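PDB 3HB7: isochorismatase hydrolase from Alkaliphilus metalliredigens, which probably acts as a hydrolase of the isochorismatase family. Local coordinates for residues 57-62 and 97-102; 127-132 and 160-165. One frame throughout, in Å; residues are numbered along the deposited sequence.

Interaction 1: residues 57-62 and 97-102; sequences HIQEAH and IVQKRR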
loop_
_atom_site.group_PDB
_atom_site.type_symbol
_atom_site.label_atom_id
_atom_site.label_comp_id
_atom_site.label_asym_id
_atom_site.label_seq_id
_atom_site.Cartn_x
_atom_site.Cartn_y
_atom_site.Cartn_z
ATOM N N HIS E 57 -48.605 -6.766 3.287
ATOM C CA HIS E 57 -47.615 -5.896 3.882
ATOM C C HIS E 57 -46.859 -6.602 4.985
ATOM O O HIS E 57 -47.437 -7.144 5.896
ATOM C CB HIS E 57 -48.252 -4.639 4.448
ATOM C CG HIS E 57 -49.236 -3.987 3.536
ATOM N ND1 HIS E 57 -48.936 -2.871 2.796
ATOM C CD2 HIS E 57 -50.522 -4.284 3.259
ATOM C CE1 HIS E 57 -49.984 -2.528 2.083
ATOM N NE2 HIS E 57 -50.958 -3.369 2.345
ATOM N N ILE E 58 -45.550 -6.590 4.879
ATOM C CA ILE E 58 -44.725 -7.319 5.789
ATOM C C ILE E 58 -43.857 -6.408 6.600
ATOM O O ILE E 58 -43.110 -5.630 6.076
ATOM C CB ILE E 58 -43.914 -8.326 5.033
ATOM C CG1 ILE E 58 -44.870 -9.241 4.310
ATOM C CG2 ILE E 58 -43.089 -9.134 5.967
ATOM C CD1 ILE E 58 -44.275 -10.004 3.283
ATOM N N GLN E 59 -43.975 -6.517 7.901
ATOM C CA GLN E 59 -43.241 -5.677 8.797
ATOM C C GLN E 59 -42.436 -6.463 9.797
ATOM O O GLN E 59 -42.924 -7.358 10.417
ATOM C CB GLN E 59 -44.188 -4.741 9.532
ATOM C CG GLN E 59 -44.946 -5.391 10.612
ATOM C CD GLN E 59 -45.983 -4.529 11.238
ATOM O OE1 GLN E 59 -45.742 -3.382 11.491
ATOM N NE2 GLN E 59 -47.143 -5.061 11.452
ATOM N N GLU E 60 -41.191 -6.071 9.956
ATOM C CA GLU E 60 -40.329 -6.614 10.971
ATOM C C GLU E 60 -40.841 -6.145 12.295
ATOM O O GLU E 60 -41.125 -4.992 12.457
ATOM C CB GLU E 60 -38.922 -6.103 10.757
ATOM C CG GLU E 60 -37.949 -6.469 11.814
ATOM C CD GLU E 60 -36.536 -6.094 11.452
ATOM O OE1 GLU E 60 -35.951 -5.270 12.132
ATOM O OE2 GLU E 60 -36.013 -6.613 10.474
ATOM N N ALA E 61 -40.990 -7.074 13.218
ATOM C CA ALA E 61 -41.510 -6.809 14.531
ATOM C C ALA E 61 -40.851 -7.632 15.624
ATOM O O ALA E 61 -41.427 -8.554 16.104
ATOM C CB ALA E 61 -42.980 -7.031 14.537
ATOM N N HIS E 62 -39.657 -7.276 16.027
ATOM C CA HIS E 62 -38.920 -8.076 16.974
ATOM C C HIS E 62 -39.498 -7.970 18.348
ATOM O O HIS E 62 -40.188 -7.046 18.646
ATOM C CB HIS E 62 -37.470 -7.647 17.011
ATOM C CG HIS E 62 -36.700 -8.044 15.804
ATOM N ND1 HIS E 62 -36.008 -9.222 15.722
ATOM C CD2 HIS E 62 -36.521 -7.427 14.623
ATOM C CE1 HIS E 62 -35.434 -9.316 14.547
ATOM N NE2 HIS E 62 -35.728 -8.237 13.860
ATOM N N ILE E 97 -51.635 -8.419 6.594
ATOM C CA ILE E 97 -50.407 -8.015 7.209
ATOM C C ILE E 97 -49.682 -9.200 7.820
ATOM O O ILE E 97 -50.284 -10.010 8.460
ATOM C CB ILE E 97 -50.657 -6.937 8.240
ATOM C CG1 ILE E 97 -51.315 -5.751 7.563
ATOM C CG2 ILE E 97 -49.387 -6.492 8.877
ATOM C CD1 ILE E 97 -51.703 -4.694 8.477
ATOM N N VAL E 98 -48.382 -9.286 7.597
ATOM C CA VAL E 98 -47.572 -10.293 8.226
ATOM C C VAL E 98 -46.483 -9.671 9.051
ATOM O O VAL E 98 -45.788 -8.809 8.605
ATOM C CB VAL E 98 -46.922 -11.194 7.218
ATOM C CG1 VAL E 98 -46.268 -12.351 7.898
ATOM C CG2 VAL E 98 -47.895 -11.669 6.255
ATOM N N GLN E 99 -46.323 -10.153 10.262
ATOM C CA GLN E 99 -45.237 -9.726 11.099
ATOM C C GLN E 99 -44.180 -10.784 11.230
ATOM O O GLN E 99 -44.464 -11.903 11.517
ATOM C CB GLN E 99 -45.745 -9.347 12.453
ATOM C CG GLN E 99 -46.797 -8.319 12.384
ATOM C CD GLN E 99 -47.948 -8.623 13.259
ATOM O OE1 GLN E 99 -48.076 -8.041 14.317
ATOM N NE2 GLN E 99 -48.793 -9.537 12.845
ATOM N N LYS E 100 -42.945 -10.384 11.013
ATOM C CA LYS E 100 -41.817 -11.280 10.993
ATOM C C LYS E 100 -40.747 -10.819 11.954
ATOM O O LYS E 100 -40.595 -9.655 12.163
ATOM C CB LYS E 100 -41.270 -11.379 9.578
ATOM C CG LYS E 100 -40.619 -10.157 9.094
ATOM C CD LYS E 100 -39.963 -10.363 7.801
ATOM C CE LYS E 100 -39.476 -9.083 7.223
ATOM N NZ LYS E 100 -38.149 -8.632 7.629
ATOM N N ARG E 101 -40.061 -11.760 12.579
ATOM C CA ARG E 101 -38.934 -11.508 13.470
ATOM C C ARG E 101 -37.557 -11.877 12.904
ATOM O O ARG E 101 -36.587 -11.740 13.578
ATOM C CB ARG E 101 -39.133 -12.235 14.798
ATOM C CG ARG E 101 -40.408 -11.940 15.523
ATOM C CD ARG E 101 -40.725 -12.907 16.658
ATOM N NE ARG E 101 -39.545 -13.199 17.430
ATOM C CZ ARG E 101 -39.363 -14.254 18.178
ATOM N NH1 ARG E 101 -40.288 -15.159 18.300
ATOM N NH2 ARG E 101 -38.226 -14.398 18.799
ATOM N N ARG E 102 -37.502 -12.361 11.681
ATOM C CA ARG E 102 -36.278 -12.790 11.023
ATOM C C ARG E 102 -36.291 -12.269 9.603
ATOM O O ARG E 102 -37.144 -11.525 9.250
ATOM C CB ARG E 102 -36.069 -14.303 11.054
ATOM C CG ARG E 102 -35.732 -14.888 12.393
ATOM C CD ARG E 102 -34.432 -14.383 12.927
ATOM N NE ARG E 102 -34.109 -14.934 14.220
ATOM C CZ ARG E 102 -34.483 -14.413 15.361
ATOM N NH1 ARG E 102 -35.198 -13.319 15.391
ATOM N NH2 ARG E 102 -34.156 -15.002 16.469
HETATM O O HOH W 1 -37.511 -9.215 10.515
#
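Ile58 and Val98 lie side by side on neighbouring parallel strands, pointing the same way, with Ile58 CG1 4.1 Å from Val98 CB. Beneath them the backbones exchange four hydrogen bonds in parallel register. Val98 N binds His57 O at 2.9 Å and Gln59 N binds Val98 O at 3.0 Å. Lys100 N then reaches Gln59 O, and Ala61 N closes on Lys100 O at 2.8 Å. On the face bearing His57, Ile97 and the two glutamines, the side chains of Gln59 and Gln99 run alongside each other, Gln59 CG 3.9 Å from Gln99 CG.

The opposite face belongs to Ile58, Val98, Glu60 and Lys100. Lys100 CG is flanked by its own N and C (chi1 69°), and the chain beyond crosses Ile58 at about a right angle, Lys100 CE resting 3.8 Å from Ile58 CG2. Lys100 NZ stays 4.1 Å from Glu60 OE2, too far for a salt bridge. A water spans the gap, accepting from Lys100 NZ at 3.0 Å and donating to Glu60 OE2 and to Arg102 O.

Farther out, Asp14 reaches both strands: OD2 forms a salt bridge with Lys100 NZ, while OD1 accepts the Glu60 backbone N-H. Glu60 OE1 is held by Ala76 N. The aspartate-lysine pair at the C-terminal ends of the parallel strands is consistent with two members of the Asp-Lys-Cys catalytic triad of isochorismatase-like cysteine hydrolases.

Interaction 2: residues 127-132 and 160-165; sequences GVWTNV and EEMHEY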
loop_
_atom_site.group_PDB
_atom_site.type_symbol
_atom_site.label_atom_id
_atom_site.label_comp_id
_atom_site.label_asym_id
_atom_site.label_seq_id
_atom_site.Cartn_x
_atom_site.Cartn_y
_atom_site.Cartn_z
ATOM N N GLY E 127 -39.951 -3.411 -1.887
ATOM C CA GLY E 127 -39.386 -3.089 -0.616
ATOM C C GLY E 127 -37.897 -3.181 -0.558
ATOM O O GLY E 127 -37.210 -3.136 -1.544
ATOM N N VAL E 128 -37.434 -3.348 0.655
ATOM C CA VAL E 128 -36.098 -3.098 1.058
ATOM C C VAL E 128 -35.656 -4.145 2.095
ATOM O O VAL E 128 -36.464 -4.582 2.858
ATOM C CB VAL E 128 -36.149 -1.712 1.658
ATOM C CG1 VAL E 128 -35.816 -1.690 3.068
ATOM C CG2 VAL E 128 -35.409 -0.747 0.857
ATOM N N TRP E 129 -34.382 -4.511 2.186
ATOM C CA TRP E 129 -33.337 -4.253 1.228
ATOM C C TRP E 129 -33.327 -5.321 0.199
ATOM O O TRP E 129 -33.602 -6.447 0.484
ATOM C CB TRP E 129 -31.960 -4.301 1.856
ATOM C CG TRP E 129 -31.708 -3.491 3.026
ATOM C CD1 TRP E 129 -32.593 -2.810 3.744
ATOM C CD2 TRP E 129 -30.449 -3.282 3.633
ATOM N NE1 TRP E 129 -31.985 -2.183 4.765
ATOM C CE2 TRP E 129 -30.656 -2.464 4.717
ATOM C CE3 TRP E 129 -29.164 -3.726 3.367
ATOM C CZ2 TRP E 129 -29.643 -2.079 5.537
ATOM C CZ3 TRP E 129 -28.176 -3.348 4.173
ATOM C CH2 TRP E 129 -28.408 -2.532 5.243
ATOM N N THR E 130 -32.887 -4.967 -0.982
ATOM C CA THR E 130 -32.934 -5.838 -2.108
ATOM C C THR E 130 -32.144 -7.081 -1.844
ATOM O O THR E 130 -32.569 -8.156 -2.186
ATOM C CB THR E 130 -32.307 -5.152 -3.315
ATOM O OG1 THR E 130 -32.929 -3.902 -3.514
ATOM C CG2 THR E 130 -32.480 -5.964 -4.535
ATOM N N ASN E 131 -30.974 -6.920 -1.253
ATOM C CA ASN E 131 -30.073 -8.023 -1.051
ATOM C C ASN E 131 -30.238 -8.722 0.267
ATOM O O ASN E 131 -29.582 -9.678 0.522
ATOM C CB ASN E 131 -28.628 -7.588 -1.276
ATOM C CG ASN E 131 -28.220 -6.476 -0.393
ATOM O OD1 ASN E 131 -27.198 -6.534 0.231
ATOM N ND2 ASN E 131 -29.036 -5.473 -0.304
ATOM N N VAL E 132 -31.113 -8.226 1.107
ATOM C CA VAL E 132 -31.323 -8.843 2.382
ATOM C C VAL E 132 -32.682 -9.461 2.529
ATOM O O VAL E 132 -32.912 -10.531 2.070
ATOM C CB VAL E 132 -31.088 -7.868 3.488
ATOM C CG1 VAL E 132 -31.171 -8.548 4.805
ATOM C CG2 VAL E 132 -29.757 -7.243 3.312
ATOM N N GLU E 160 -26.593 1.681 -3.891
ATOM C CA GLU E 160 -26.916 1.316 -5.244
ATOM C C GLU E 160 -26.164 0.071 -5.656
ATOM O O GLU E 160 -26.642 -0.717 -6.450
ATOM C CB GLU E 160 -26.666 2.475 -6.203
ATOM C CG GLU E 160 -27.937 3.087 -6.808
ATOM C CD GLU E 160 -27.713 4.446 -7.478
ATOM O OE1 GLU E 160 -26.953 4.521 -8.458
ATOM O OE2 GLU E 160 -28.297 5.441 -7.034
ATOM N N GLU E 161 -24.957 -0.091 -5.146
ATOM C CA GLU E 161 -24.205 -1.270 -5.456
ATOM C C GLU E 161 -24.865 -2.513 -4.914
ATOM O O GLU E 161 -24.954 -3.491 -5.607
ATOM C CB GLU E 161 -22.789 -1.173 -4.924
ATOM C CG GLU E 161 -21.810 -2.002 -5.718
ATOM C CD GLU E 161 -20.633 -2.543 -4.920
ATOM O OE1 GLU E 161 -20.314 -1.995 -3.853
ATOM O OE2 GLU E 161 -20.005 -3.517 -5.380
HETATM N N MSE E 162 -25.308 -2.466 -3.666
HETATM C CA MSE E 162 -25.940 -3.608 -3.031
HETATM C C MSE E 162 -27.202 -3.958 -3.769
HETATM O O MSE E 162 -27.467 -5.108 -4.017
HETATM C CB MSE E 162 -26.276 -3.317 -1.582
HETATM C CG MSE E 162 -25.171 -3.526 -0.630
HETATM SE SE MSE E 162 -25.698 -3.257 1.136
HETATM C CE MSE E 162 -24.143 -3.676 2.058
ATOM N N HIS E 163 -27.972 -2.956 -4.139
ATOM C CA HIS E 163 -29.170 -3.212 -4.884
ATOM C C HIS E 163 -28.856 -3.847 -6.206
ATOM O O HIS E 163 -29.537 -4.746 -6.621
ATOM C CB HIS E 163 -29.955 -1.939 -5.110
ATOM C CG HIS E 163 -31.130 -2.120 -6.009
ATOM N ND1 HIS E 163 -31.282 -1.427 -7.184
ATOM C CD2 HIS E 163 -32.209 -2.923 -5.909
ATOM C CE1 HIS E 163 -32.398 -1.803 -7.771
ATOM N NE2 HIS E 163 -32.977 -2.709 -7.018
ATOM N N GLU E 164 -27.830 -3.352 -6.869
ATOM C CA GLU E 164 -27.452 -3.850 -8.165
ATOM C C GLU E 164 -27.002 -5.293 -8.134
ATOM O O GLU E 164 -27.364 -6.067 -8.996
ATOM C CB GLU E 164 -26.355 -2.964 -8.763
ATOM C CG GLU E 164 -26.005 -3.275 -10.210
ATOM C CD GLU E 164 -24.628 -2.772 -10.676
ATOM O OE1 GLU E 164 -24.294 -3.012 -11.837
ATOM O OE2 GLU E 164 -23.879 -2.151 -9.912
ATOM N N TYR E 165 -26.163 -5.655 -7.181
ATOM C CA TYR E 165 -25.784 -7.045 -7.074
ATOM C C TYR E 165 -26.883 -7.940 -6.553
ATOM O O TYR E 165 -26.917 -9.102 -6.840
ATOM C CB TYR E 165 -24.382 -7.296 -6.500
ATOM C CG TYR E 165 -24.137 -7.010 -5.058
ATOM C CD1 TYR E 165 -24.790 -7.691 -4.073
ATOM C CD2 TYR E 165 -23.205 -6.099 -4.683
ATOM C CE1 TYR E 165 -24.547 -7.437 -2.769
ATOM C CE2 TYR E 165 -22.954 -5.851 -3.386
ATOM C CZ TYR E 165 -23.627 -6.524 -2.435
ATOM O OH TYR E 165 -23.376 -6.263 -1.143
#
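Thr130 and His163 bring their CA atoms to 5.4 Å where a type I turn, Trp129 to Val132, lies against the start of helix 160-170. Thr130 meets His163 at the edge of its imidazole, CB near the ring plane, while Thr130 CG2 packs 3.8 Å from His163 O. Beyond this pair, His163 NE2 makes a weak hydrogen bond to Thr155 OG1, and Thr130 OG1 a weak one to Ala156 O.

The peptide bond before Trp129 is cis, and Val132 stands at the N-cap of helix 133-143. A cis peptide in this loop, just ahead of the helix at whose start the family places its nucleophilic cysteine, is a feature of isochorismatase-like cysteine hydrolases, and the turn is consistent with that active-site loop.

Trp129 meets selenomethionine Met162 at a slant in a Met-aromatic contact: Met162 SE is 3.9 Å from Trp129 CZ3 and lies 64° off the normal of the six-membered ring. A chi1 of 58° tucks Asn131 CG over its own backbone, N on one side and C on the other, and the amide spans the Met162 chain, Asn131 OD1 3.7 Å from Met162 SE and Asn131 ND2 3.7 Å from Met162 CB. ND2 also makes a weak hydrogen bond to Ser157 OG. An alanine at Asn131 would probably open a gap beside Met162, leaving its selenium end freer to turn and Ser157 without this amide partner. Tyr165 lays one ring face over Met162 CA, 3.7 Å above the ring plane.

How the interactions relate
From the N terminus, strand 8-13 takes a central place in the sheet, and after helices 29-32 and 35-47 the chain forms strand 53-60. Interaction 1 closes the long excursion that follows, with no helix among its modelled residues, by pairing strand 53-60 with strand 96-100, an edge strand of the sheet within this chain. The chain then returns to the other flank of strand 8-13 as strand 122-126, whose following loop opens interaction 2. That contact closes over helix 133-143 and strands 147-151 and 155-156, tying the loop to helix 160-170. The two closures come in series, neither nesting nor crossing, their centres about 19 Å apart and nearest atoms about 6 Å apart, without touching.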